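Long-range contact in CSP3 (Bacillus subtilis, PDB 5FIG), which probably stores copper in the bacterial cytosol, binding many Cu(I) ions and so protecting the cell against copper toxicity: residues 34-45 and 73-84. Numbering follows the deposited sequence. Where two conformers were deposited one is given.
Sequences HLSGCIRLDREC and ICEACGTECGKH
Cys45 and Cys74 meet sulfur to sulfur, with 3.5 Å between Cys45 SG and Cys74 SG, in the densely packed inner part of the contact, where helical segments 36-45 and 73-81 run nearly antiparallel (154°) with axes 9.0 Å apart at closest approach. Beside this pair, CG2 of Ile73 rests against the backbone of Cys45, 3.7 Å from Cys45 CA. Cys77 projects its sulfur anti to its own N (chi1 -170°), which sets it against both CB of Leu41 and CB of Cys45 and brings Cys77 SG within 3.5 Å of Asp42 OD1. The same carboxylate oxygen also approaches the sulfur of Cys81. These helices belong to an antiparallel four-helix bundle with cysteines lining its core; Cys19 and Cys22 of helix 6-27 and Cys92, Cys96 and Cys99 of helix 89-107 extend the lining, consistent with thiolate binding of Cu(I), although this is the metal-free protein. A disulfide between Cys38 and Cys81 is also seen in the crystal, but in the conformer described here Cys38 SG turns instead to the His84 ring, meeting it obliquely 3.3 Å from ND1. Leu35 lays CD2 over one face of that ring, 3.7 Å from its centroid, while a weak, strongly bent bond (122°) joins His84 NE2 to His34 O. An alanine in place of His84 would probably leave Leu35 CD2 without the ring face it covers and His34 O without this weak donor. The outer flank is more open to solvent, although the side chains of Leu41 and Glu80 still cross closely there at about a right angle, Leu41 CD1 touching Glu80 CB at 3.6 Å; the Glu80 chain, bent at chi2, passes Gly37 before its carboxylate pairs with exposed Lys83. Farther along this flank, Phe62 of the third subunit packs on Ala76 and Ile73.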
ATOM      1  N   HIS B  34      21.636 -16.275   2.863  1.00 42.86           N
ATOM      2  CA  HIS B  34      20.986 -16.700   4.150  1.00 41.13           C
ATOM      3  C   HIS B  34      19.976 -15.735   4.794  1.00 37.68           C
ATOM      4  O   HIS B  34      19.200 -16.133   5.674  1.00 36.03           O
ATOM      5  CB  HIS B  34      22.069 -17.037   5.199  1.00 42.88           C
ATOM      6  CG  HIS B  34      23.026 -15.908   5.464  1.00 43.51           C
ATOM      7  ND1 HIS B  34      22.820 -14.964   6.447  1.00 41.72           N
ATOM      8  CD2 HIS B  34      24.251 -15.635   4.939  1.00 46.04           C
ATOM      9  CE1 HIS B  34      23.850 -14.130   6.486  1.00 42.91           C
ATOM     10  NE2 HIS B  34      24.734 -14.515   5.584  1.00 45.35           N
ATOM     11  N   LEU B  35      19.956 -14.486   4.345  1.00 36.17           N
ATOM     12  CA  LEU B  35      18.966 -13.529   4.820  1.00 33.25           C
ATOM     13  C   LEU B  35      17.771 -13.356   3.870  1.00 31.78           C
ATOM     14  O   LEU B  35      16.884 -12.541   4.168  1.00 29.82           O
ATOM     15  CB  LEU B  35      19.633 -12.180   5.063  1.00 32.92           C
ATOM     16  CG  LEU B  35      20.735 -12.176   6.106  1.00 34.12           C
ATOM     17  CD1 LEU B  35      21.445 -10.841   6.134  1.00 34.38           C
ATOM     18  CD2 LEU B  35      20.166 -12.486   7.482  1.00 32.90           C
ATOM     19  N   SER B  36      17.678 -14.130   2.791  1.00 32.87           N
ATOM     20  CA  SER B  36      16.652 -13.860   1.797  1.00 32.04           C
ATOM     21  C   SER B  36      15.234 -14.037   2.357  1.00 29.71           C
ATOM     22  O   SER B  36      14.352 -13.243   2.052  1.00 28.13           O
ATOM     23  CB  SER B  36      16.882 -14.670   0.536  1.00 34.47           C
ATOM     24  OG  SER B  36      16.533 -15.997   0.753  1.00 35.55           O
ATOM     25  N   GLY B  37      15.055 -15.024   3.244  1.00 29.63           N
ATOM     26  CA  GLY B  37      13.764 -15.236   3.898  1.00 27.91           C
ATOM     27  C   GLY B  37      13.377 -14.057   4.792  1.00 25.74           C
ATOM     28  O   GLY B  37      12.195 -13.660   4.831  1.00 24.28           O
ATOM     29  N   CYS B  38      14.337 -13.514   5.540  1.00 26.05           N
ATOM     30  CA  CYS B  38      14.075 -12.302   6.349  0.70 24.45           C
ATOM     31  C   CYS B  38      13.710 -11.107   5.515  1.00 23.09           C
ATOM     32  O   CYS B  38      12.809 -10.374   5.830  1.00 21.33           O
ATOM     33  CB  CYS B  38      15.312 -11.796   7.076  0.70 25.68           C
ATOM     34  SG  CYS B  38      15.985 -12.875   8.287  0.70 28.43           S
ATOM     35  N   ILE B  39      14.396 -10.952   4.384  1.00 23.51           N
ATOM     36  CA  ILE B  39      14.153  -9.820   3.478  1.00 22.67           C
ATOM     37  C   ILE B  39      12.740  -9.899   2.929  1.00 21.58           C
ATOM     38  O   ILE B  39      11.985  -8.919   2.975  1.00 20.04           O
ATOM     39  CB  ILE B  39      15.213  -9.729   2.370  1.00 24.38           C
ATOM     40  CG1 ILE B  39      16.566  -9.306   2.994  1.00 25.22           C
ATOM     41  CG2 ILE B  39      14.818  -8.754   1.266  1.00 24.39           C
ATOM     42  CD1 ILE B  39      17.758  -9.684   2.164  1.00 27.54           C
ATOM     43  N   ARG B  40      12.352 -11.087   2.463  1.00 22.28           N
ATOM     44  CA  ARG B  40      10.991 -11.281   1.947  1.00 21.79           C
ATOM     45  C   ARG B  40       9.913 -11.019   2.970  1.00 19.65           C
ATOM     46  O   ARG B  40       8.936 -10.317   2.724  1.00 18.37           O
ATOM     47  CB  ARG B  40      10.807 -12.702   1.429  1.00 23.69           C
ATOM     48  CG  ARG B  40      11.504 -12.909   0.117  1.00 26.36           C
ATOM     49  CD  ARG B  40      11.389 -14.385  -0.265  1.00 28.72           C
ATOM     50  NE  ARG B  40      10.047 -14.668  -0.730  1.00 29.37           N
ATOM     51  CZ  ARG B  40       9.630 -15.856  -1.154  1.00 31.77           C
ATOM     52  NH1 ARG B  40      10.428 -16.918  -1.094  1.00 34.09           N
ATOM     53  NH2 ARG B  40       8.377 -15.994  -1.577  1.00 32.24           N
ATOM     54  N   LEU B  41      10.063 -11.643   4.134  1.00 19.25           N
ATOM     55  CA  LEU B  41       9.093 -11.407   5.219  1.00 17.82           C
ATOM     56  C   LEU B  41       9.078  -9.986   5.755  1.00 16.61           C
ATOM     57  O   LEU B  41       8.019  -9.468   6.146  1.00 15.31           O
ATOM     58  CB  LEU B  41       9.287 -12.413   6.369  1.00 18.15           C
ATOM     59  CG  LEU B  41       8.769 -13.823   6.026  1.00 19.23           C
ATOM     60  CD1 LEU B  41       9.284 -14.856   6.980  1.00 20.17           C
ATOM     61  CD2 LEU B  41       7.241 -13.847   6.062  1.00 18.62           C
ATOM     62  N   ASP B  42      10.235  -9.344   5.800  1.00 17.17           N
ATOM     63  CA  ASP B  42      10.299  -7.922   6.242  1.00 16.72           C
ATOM     64  C   ASP B  42       9.427  -7.055   5.342  1.00 16.14           C
ATOM     65  O   ASP B  42       8.731  -6.141   5.822  1.00 15.25           O
ATOM     66  CB  ASP B  42      11.714  -7.355   6.157  1.00 18.15           C
ATOM     67  CG  ASP B  42      12.609  -7.797   7.295  1.00 19.26           C
ATOM     68  OD1 ASP B  42      12.101  -8.139   8.386  1.00 18.94           O
ATOM     69  OD2 ASP B  42      13.854  -7.779   7.072  1.00 21.58           O
ATOM     70  N   ARG B  43       9.498  -7.301   4.044  1.00 16.89           N
ATOM     71  CA  ARG B  43       8.664  -6.563   3.096  1.00 16.86           C
ATOM     72  C   ARG B  43       7.174  -6.825   3.336  1.00 16.42           C
ATOM     73  O   ARG B  43       6.372  -5.888   3.464  1.00 15.19           O
ATOM     74  CB  ARG B  43       9.041  -6.893   1.656  1.00 18.18           C
ATOM     75  CG  ARG B  43       8.135  -6.254   0.630  1.00 18.14           C
ATOM     76  CD  ARG B  43       8.407  -6.732  -0.759  1.00 19.84           C
ATOM     77  NE  ARG B  43       7.600  -6.038  -1.748  1.00 20.10           N
ATOM     78  CZ  ARG B  43       7.545  -6.343  -3.033  1.00 21.73           C
ATOM     79  NH1 ARG B  43       8.295  -7.311  -3.547  1.00 23.04           N
ATOM     80  NH2 ARG B  43       6.760  -5.632  -3.814  1.00 22.19           N
ATOM     81  N   GLU B  44       6.818  -8.107   3.475  1.00 17.47           N
ATOM     82  CA  GLU B  44       5.427  -8.474   3.669  1.00 18.36           C
ATOM     83  C   GLU B  44       4.863  -7.922   4.974  1.00 16.36           C
ATOM     84  O   GLU B  44       3.702  -7.448   5.051  1.00 15.67           O
ATOM     85  CB  GLU B  44       5.315 -10.047   3.620  1.00 20.81           C
ATOM     86  CG  GLU B  44       5.512 -10.543   2.218  1.00 24.82           C
ATOM     87  CD  GLU B  44       5.020 -11.971   2.103  1.00 27.94           C
ATOM     88  OE1 GLU B  44       4.073 -12.336   2.818  1.00 31.85           O
ATOM     89  OE2 GLU B  44       5.631 -12.750   1.339  1.00 31.98           O
ATOM     90  N   CYS B  45       5.694  -7.985   6.028  1.00 15.98           N
ATOM     91  CA  CYS B  45       5.239  -7.602   7.371  1.00 15.35           C
ATOM     92  C   CYS B  45       5.090  -6.078   7.480  1.00 14.91           C
ATOM     93  O   CYS B  45       4.045  -5.589   7.916  1.00 14.06           O
ATOM     94  CB  CYS B  45       6.226  -8.117   8.381  1.00 15.96           C
ATOM     95  SG  CYS B  45       5.677  -7.837  10.070  1.00 16.64           S
ATOM     96  N   ILE B  73       1.361 -12.782  10.008  1.00 15.30           N
ATOM     97  CA  ILE B  73       2.533 -12.393   9.235  1.00 15.18           C
ATOM     98  C   ILE B  73       3.649 -11.901  10.182  1.00 15.09           C
ATOM     99  O   ILE B  73       4.819 -12.304  10.026  1.00 15.47           O
ATOM    100  CB  ILE B  73       2.204 -11.327   8.199  1.00 14.42           C
ATOM    101  CG1 ILE B  73       1.218 -11.993   7.224  1.00 15.17           C
ATOM    102  CG2 ILE B  73       3.461 -10.806   7.530  1.00 14.48           C
ATOM    103  CD1 ILE B  73       0.703 -11.092   6.163  1.00 15.06           C
ATOM    104  N   CYS B  74       3.275 -11.111  11.170  1.00 15.07           N
ATOM    105  CA  CYS B  74       4.246 -10.660  12.181  1.00 15.82           C
ATOM    106  C   CYS B  74       4.875 -11.848  12.909  1.00 16.67           C
ATOM    107  O   CYS B  74       6.100 -11.849  13.101  1.00 16.68           O
ATOM    108  CB  CYS B  74       3.601  -9.744  13.250  1.00 16.08           C
ATOM    109  SG  CYS B  74       3.273  -8.090  12.663  1.00 16.85           S
ATOM    110  N   GLU B  75       4.064 -12.834  13.327  1.00 17.52           N
ATOM    111  CA  GLU B  75       4.573 -14.047  14.024  0.50 18.92           C
ATOM    112  C   GLU B  75       5.619 -14.744  13.112  1.00 19.54           C
ATOM    113  O   GLU B  75       6.739 -15.063  13.513  1.00 19.58           O
ATOM    114  CB  GLU B  75       3.376 -15.011  14.500  0.50 20.44           C
ATOM    115  CG  GLU B  75       2.759 -14.522  15.780  0.50 20.97           C
ATOM    116  CD  GLU B  75       1.565 -15.339  16.226  0.50 22.33           C
ATOM    117  OE1 GLU B  75       1.304 -16.394  15.633  0.50 23.47           O
ATOM    118  OE2 GLU B  75       0.865 -14.905  17.173  0.50 22.89           O
ATOM    119  N   ALA B  76       5.296 -14.918  11.834  1.00 18.92           N
ATOM    120  CA  ALA B  76       6.251 -15.545  10.886  1.00 19.68           C
ATOM    121  C   ALA B  76       7.522 -14.732  10.641  1.00 19.16           C
ATOM    122  O   ALA B  76       8.639 -15.297  10.532  1.00 20.08           O
ATOM    123  CB  ALA B  76       5.583 -15.823   9.543  1.00 19.88           C
ATOM    124  N   CYS B  77       7.363 -13.422  10.481  1.00 17.79           N
ATOM    125  CA  CYS B  77       8.526 -12.545  10.288  1.00 17.90           C
ATOM    126  C   CYS B  77       9.451 -12.595  11.495  1.00 18.26           C
ATOM    127  O   CYS B  77      10.691 -12.678  11.379  1.00 19.28           O
ATOM    128  CB  CYS B  77       8.065 -11.136  10.018  1.00 16.81           C
ATOM    129  SG  CYS B  77       9.389 -10.058   9.479  1.00 17.75           S
ATOM    130  N   GLY B  78       8.847 -12.523  12.662  1.00 17.95           N
ATOM    131  CA  GLY B  78       9.625 -12.634  13.933  1.00 18.78           C
ATOM    132  C   GLY B  78      10.370 -13.930  14.045  1.00 20.30           C
ATOM    133  O   GLY B  78      11.529 -13.983  14.458  1.00 21.31           O
ATOM    134  N   THR B  79       9.700 -15.039  13.694  1.00 20.75           N
ATOM    135  CA  THR B  79      10.336 -16.357  13.730  1.00 22.50           C
ATOM    136  C   THR B  79      11.554 -16.437  12.800  1.00 23.34           C
ATOM    137  O   THR B  79      12.597 -16.947  13.179  1.00 24.41           O
ATOM    138  CB  THR B  79       9.270 -17.469  13.433  1.00 23.10           C
ATOM    139  OG1 THR B  79       8.242 -17.387  14.433  1.00 22.60           O
ATOM    140  CG2 THR B  79       9.865 -18.856  13.450  1.00 25.29           C
ATOM    141  N   GLU B  80      11.406 -15.928  11.580  1.00 23.05           N
ATOM    142  CA  GLU B  80      12.505 -15.947  10.625  1.00 24.37           C
ATOM    143  C   GLU B  80      13.623 -14.968  10.978  1.00 24.40           C
ATOM    144  O   GLU B  80      14.796 -15.355  11.009  1.00 25.77           O
ATOM    145  CB  GLU B  80      11.991 -15.650   9.220  1.00 24.22           C
ATOM    146  CG  GLU B  80      13.043 -15.731   8.132  1.00 26.06           C
ATOM    147  CD  GLU B  80      13.697 -17.090   7.989  1.00 28.91           C
ATOM    148  OE1 GLU B  80      13.133 -18.140   8.423  1.00 29.79           O
ATOM    149  OE2 GLU B  80      14.814 -17.139   7.398  1.00 31.44           O
ATOM    150  N   CYS B  81      13.284 -13.725  11.288  1.00 23.27           N
ATOM    151  CA  CYS B  81      14.342 -12.756  11.681  1.00 24.14           C
ATOM    152  C   CYS B  81      15.048 -13.204  12.954  1.00 24.44           C
ATOM    153  O   CYS B  81      16.238 -12.959  13.142  1.00 25.39           O
ATOM    154  CB  CYS B  81      13.869 -11.314  11.761  1.00 23.85           C
ATOM    155  SG  CYS B  81      13.356 -10.665  10.142  1.00 25.66           S
ATOM    156  N   GLY B  82      14.309 -13.866  13.838  1.00 23.84           N
ATOM    157  CA  GLY B  82      14.860 -14.315  15.117  1.00 24.82           C
ATOM    158  C   GLY B  82      15.956 -15.350  14.980  1.00 26.79           C
ATOM    159  O   GLY B  82      16.618 -15.656  15.980  1.00 27.78           O
ATOM    160  N   LYS B  83      16.144 -15.907  13.782  1.00 27.15           N
ATOM    161  CA  LYS B  83      17.234 -16.879  13.498  1.00 29.67           C
ATOM    162  C   LYS B  83      18.566 -16.243  13.145  1.00 30.56           C
ATOM    163  O   LYS B  83      19.538 -16.959  12.916  1.00 32.60           O
ATOM    164  CB  LYS B  83      16.818 -17.817  12.353  1.00 30.45           C
ATOM    165  CG  LYS B  83      15.660 -18.740  12.713  1.00 30.70           C
ATOM    166  CD  LYS B  83      15.113 -19.436  11.484  1.00 31.49           C
ATOM    167  CE  LYS B  83      13.906 -20.268  11.858  1.00 31.93           C
ATOM    168  NZ  LYS B  83      13.370 -20.950  10.634  1.00 32.91           N
ATOM    169  N   HIS B  84      18.639 -14.905  13.181  1.00 29.45           N
ATOM    170  CA  HIS B  84      19.834 -14.174  12.803  1.00 30.74           C
ATOM    171  C   HIS B  84      20.213 -13.167  13.862  1.00 31.02           C
ATOM    172  O   HIS B  84      19.356 -12.559  14.469  1.00 29.12           O
ATOM    173  CB  HIS B  84      19.595 -13.490  11.461  1.00 29.79           C
ATOM    174  CG  HIS B  84      19.234 -14.458  10.379  1.00 30.20           C
ATOM    175  ND1 HIS B  84      17.936 -14.836  10.116  1.00 28.89           N
ATOM    176  CD2 HIS B  84      20.015 -15.167   9.536  1.00 32.10           C
ATOM    177  CE1 HIS B  84      17.929 -15.714   9.129  1.00 29.81           C
ATOM    178  NE2 HIS B  84      19.180 -15.951   8.782  1.00 31.96           N
TER